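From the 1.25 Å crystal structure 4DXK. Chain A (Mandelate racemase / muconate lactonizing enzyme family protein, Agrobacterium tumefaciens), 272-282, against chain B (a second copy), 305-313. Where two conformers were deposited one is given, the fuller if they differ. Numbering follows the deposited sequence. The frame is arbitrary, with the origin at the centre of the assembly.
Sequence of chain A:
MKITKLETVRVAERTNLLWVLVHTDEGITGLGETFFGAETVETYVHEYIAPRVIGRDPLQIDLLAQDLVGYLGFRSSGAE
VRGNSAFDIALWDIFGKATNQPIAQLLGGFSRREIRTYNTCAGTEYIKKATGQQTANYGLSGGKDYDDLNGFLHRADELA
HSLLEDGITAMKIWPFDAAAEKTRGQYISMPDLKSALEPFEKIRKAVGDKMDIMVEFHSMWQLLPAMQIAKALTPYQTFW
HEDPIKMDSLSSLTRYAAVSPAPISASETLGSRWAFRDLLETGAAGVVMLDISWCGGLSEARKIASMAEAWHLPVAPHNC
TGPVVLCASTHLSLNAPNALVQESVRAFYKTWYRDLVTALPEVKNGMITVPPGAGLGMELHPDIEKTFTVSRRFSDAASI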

# COMPACT_ATOMS: atom_id res chain seq x y z
N SER A 272 -23.38 1.36 13.92
CA SER A 272 -22.91 2.75 13.80
C SER A 272 -22.23 3.00 12.47
O SER A 272 -21.67 2.09 11.83
N ARG A 273 -22.22 4.25 12.05
CA ARG A 273 -21.59 4.54 10.78
C ARG A 273 -20.10 4.26 10.79
O ARG A 273 -19.51 4.05 9.72
N TRP A 274 -19.48 4.22 11.97
CA TRP A 274 -18.05 3.95 12.07
C TRP A 274 -17.72 2.52 11.68
O TRP A 274 -16.69 2.27 11.04
N ALA A 275 -18.58 1.57 12.02
CA ALA A 275 -18.38 0.20 11.56
C ALA A 275 -18.50 0.10 10.05
O ALA A 275 -17.78 -0.66 9.40
N PHE A 276 -19.41 0.89 9.48
CA PHE A 276 -19.60 0.88 8.04
C PHE A 276 -18.49 1.62 7.29
O PHE A 276 -18.13 1.21 6.19
N ARG A 277 -17.92 2.64 7.91
CA ARG A 277 -16.67 3.20 7.38
C ARG A 277 -15.60 2.11 7.30
O ARG A 277 -14.93 1.95 6.28
N ASP A 278 -15.44 1.37 8.39
CA ASP A 278 -14.45 0.30 8.42
C ASP A 278 -14.72 -0.71 7.30
O ASP A 278 -13.80 -1.18 6.63
N LEU A 279 -15.99 -1.07 7.09
CA LEU A 279 -16.35 -2.01 6.04
C LEU A 279 -16.00 -1.44 4.67
O LEU A 279 -15.38 -2.12 3.84
N LEU A 280 -16.39 -0.20 4.42
CA LEU A 280 -16.07 0.42 3.13
C LEU A 280 -14.56 0.52 2.89
O LEU A 280 -14.08 0.33 1.76
N GLU A 281 -13.80 0.79 3.94
CA GLU A 281 -12.35 0.92 3.83
C GLU A 281 -11.65 -0.39 3.47
O GLU A 281 -10.49 -0.36 3.05
N THR A 282 -12.33 -1.52 3.61
CA THR A 282 -11.70 -2.78 3.23
C THR A 282 -11.52 -2.90 1.73
O THR A 282 -10.69 -3.67 1.28
N ALA B 305 -21.41 16.26 5.53
CA ALA B 305 -21.15 16.49 6.95
C ALA B 305 -21.17 15.21 7.77
O ALA B 305 -20.29 14.98 8.61
N SER B 306 -22.17 14.36 7.56
CA SER B 306 -22.27 13.14 8.36
C SER B 306 -21.17 12.15 8.03
O SER B 306 -20.74 11.38 8.90
N MET B 307 -20.70 12.18 6.79
CA MET B 307 -19.57 11.36 6.36
C MET B 307 -18.25 11.89 6.94
O MET B 307 -17.39 11.11 7.36
N ALA B 308 -18.08 13.21 7.00
CA ALA B 308 -16.90 13.78 7.66
C ALA B 308 -16.84 13.35 9.13
O ALA B 308 -15.77 13.04 9.66
N GLU B 309 -18.00 13.31 9.78
CA GLU B 309 -18.06 12.89 11.17
C GLU B 309 -17.62 11.44 11.34
O GLU B 309 -17.00 11.09 12.35
N ALA B 310 -17.90 10.61 10.34
CA ALA B 310 -17.44 9.23 10.36
C ALA B 310 -15.91 9.16 10.37
O ALA B 310 -15.33 8.20 10.87
N TRP B 311 -15.26 10.18 9.79
CA TRP B 311 -13.80 10.29 9.79
C TRP B 311 -13.26 11.09 10.98
O TRP B 311 -12.09 11.42 11.02
N HIS B 312 -14.12 11.40 11.95
CA HIS B 312 -13.71 12.15 13.14
C HIS B 312 -13.28 13.59 12.81
O HIS B 312 -12.47 14.18 13.54
N LEU B 313 -13.84 14.15 11.75
CA LEU B 313 -13.46 15.48 11.27
C LEU B 313 -14.64 16.43 11.37
O LEU B 313 -15.80 16.01 11.33

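The helix of chain A crosses helix 305-310 of chain B at 78° between N-to-C directions, with a closest axial approach of 9.7 Å, and the two stretches bury 493 Å² between them. The backbones come nearest at W274(A) and A310(B), whose CA atoms lie 5.6 Å apart; the small side chain of A310(B) is matched there by the aliphatic part of R273(A), CG of R273(A) lying 3.8 Å from CB of A310(B).

R273(A), W274(A) and R277(A) carry most of the chain A side. R273(A) points toward chain B with chi1 p (83°), chi2 t and chi3 p (88°). This bent chain sets NH1 of R273(A) 3.1 Å from the carbonyl O of S306(B) and 3.0 Å from OE1 of E309(B), with N-H...acceptor angles of 155° and 146°. Both acceptors lie at the guanidinium edge, near its plane, and the second bond is also a salt bridge. E309(B) reaches this point with chi1 and chi2 both t. Two waters extend the pairing: one accepts from NH2 of R273(A) and donates to OE1 of E309(B); the other accepts weakly from NH2 and donates to OE2.

R277(A) is extended instead, t at chi1, chi2 and chi3, so that it spans to W311(B) at nearly full length. CB of W311(B) points away from chain A, yet its chi1 of -92°, between wells, and chi2 of -106° leave the indole facing R277(A). The guanidinium lies flat on that ring, planes at 15° and centres 4.0 Å apart; CZ sits 10° off the normal of the five-membered ring, a cation-pi arrangement, while CD of R277(A) is 3.6 Å from the centroid of the six-membered ring of W311(B). Stacking leaves the guanidinium edge free for in-plane bonds. NH1 of R277(A) donates to O of A310(B) at 2.9 Å and 152°, and NE of R277(A) donates to OE2 of E281(A), one helical turn on (2.8 Å, 178°), in a hydrogen bond that is part of a salt bridge.

W274(A) has its CB sideways, but chi1 m (-69°) and chi2 -91° bring the indole across to chain B. Its NE1 makes a weak hydrogen bond to O of E309(B), 3.3 Å at 130°. O of A310(B) is nearer to NE1 of W274(A), at 3.1 Å, but the angle is too poor for a bond. H312(B), chi1 m, sets its ring beside the five-membered ring of W274(A): the planes differ by 20°, but with centroids 4.9 Å apart the rings are slid and barely overlap.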

# COMPACT_ATOMS: atom_id res chain seq x y z
CB SER A 272 -21.99 3.18 14.95
OG SER A 272 -20.63 2.86 14.67
CB ARG A 273 -21.91 5.96 10.34
CG ARG A 273 -21.05 7.00 10.93
CD ARG A 273 -21.69 8.36 10.65
NE ARG A 273 -22.63 8.69 11.72
CZ ARG A 273 -22.87 9.92 12.14
NH1 ARG A 273 -22.32 10.96 11.52
NH2 ARG A 273 -23.66 10.10 13.17
CB TRP A 274 -17.52 4.34 13.46
CG TRP A 274 -17.55 5.83 13.63
CD1 TRP A 274 -16.54 6.70 13.34
CD2 TRP A 274 -18.67 6.64 14.04
NE1 TRP A 274 -16.95 7.99 13.56
CE2 TRP A 274 -18.26 7.98 13.98
CE3 TRP A 274 -19.97 6.35 14.46
CZ2 TRP A 274 -19.10 9.04 14.33
CZ3 TRP A 274 -20.81 7.40 14.80
CH2 TRP A 274 -20.37 8.73 14.74
CB ALA A 275 -19.37 -0.76 12.23
CB PHE A 276 -21.02 1.33 7.67
CG PHE A 276 -22.04 0.29 8.01
CD1 PHE A 276 -22.36 -0.70 7.11
CD2 PHE A 276 -22.61 0.24 9.28
CE1 PHE A 276 -23.27 -1.70 7.44
CE2 PHE A 276 -23.52 -0.76 9.61
CZ PHE A 276 -23.85 -1.73 8.70
CB ARG A 277 -16.17 4.36 8.24
CG ARG A 277 -14.69 4.70 8.01
CD ARG A 277 -14.24 5.90 8.84
NE ARG A 277 -12.78 5.98 8.87
CZ ARG A 277 -12.07 6.59 9.81
NH1 ARG A 277 -12.65 7.23 10.81
NH2 ARG A 277 -10.74 6.56 9.74
CB ASP A 278 -14.46 -0.41 9.78
CG ASP A 278 -13.91 0.45 10.92
OD1 ASP A 278 -13.35 1.54 10.68
OD2 ASP A 278 -14.03 -0.02 12.07
CB LEU A 279 -17.85 -2.33 6.12
CG LEU A 279 -18.42 -3.20 5.02
CD1 LEU A 279 -17.81 -4.59 5.06
CD2 LEU A 279 -19.93 -3.26 5.12
CB LEU A 280 -16.73 1.80 3.04
CG LEU A 280 -18.26 1.80 3.06
CD1 LEU A 280 -18.81 3.21 3.21
CD2 LEU A 280 -18.81 1.16 1.79
CB GLU A 281 -11.73 1.49 5.12
CG GLU A 281 -11.98 2.98 5.34
CD GLU A 281 -11.26 3.54 6.57
OE1 GLU A 281 -10.64 2.76 7.33
OE2 GLU A 281 -11.30 4.76 6.77
CB THR A 282 -12.51 -4.02 3.66
OG1 THR A 282 -13.74 -4.07 2.93
CG2 THR A 282 -12.75 -4.03 5.17
CB ALA B 305 -22.14 17.50 7.51
CB SER B 306 -23.66 12.49 8.24
OG SER B 306 -23.95 12.10 6.90
CB MET B 307 -19.53 11.27 4.83
CG MET B 307 -18.38 10.44 4.27
SD MET B 307 -18.35 10.33 2.46
CE MET B 307 -19.94 11.10 2.09
CB ALA B 308 -16.90 15.29 7.52
CB GLU B 309 -19.48 13.11 11.73
CG GLU B 309 -19.57 12.90 13.23
CD GLU B 309 -20.93 13.20 13.82
OE1 GLU B 309 -21.89 13.45 13.06
OE2 GLU B 309 -21.04 13.19 15.06
CB ALA B 310 -18.02 8.43 9.19
CB TRP B 311 -13.29 10.86 8.45
CG TRP B 311 -12.95 9.78 7.45
CD1 TRP B 311 -11.69 9.38 7.07
CD2 TRP B 311 -13.87 8.96 6.72
NE1 TRP B 311 -11.79 8.37 6.15
CE2 TRP B 311 -13.10 8.08 5.92
CE3 TRP B 311 -15.27 8.87 6.66
CZ2 TRP B 311 -13.69 7.13 5.07
CZ3 TRP B 311 -15.84 7.92 5.82
CH2 TRP B 311 -15.05 7.07 5.04
CB HIS B 312 -12.57 11.45 13.91
CG HIS B 312 -12.87 10.03 14.29
ND1 HIS B 312 -13.92 9.69 15.11
CD2 HIS B 312 -12.24 8.87 13.98
CE1 HIS B 312 -13.94 8.39 15.28
NE2 HIS B 312 -12.93 7.86 14.61
CB LEU B 313 -12.99 15.40 9.82
CG LEU B 313 -11.75 14.55 9.59
CD1 LEU B 313 -11.41 14.44 8.11
CD2 LEU B 313 -10.56 15.11 10.35
O HOH W 1 -24.51 12.83 13.84
O HOH W 2 -23.54 12.01 15.54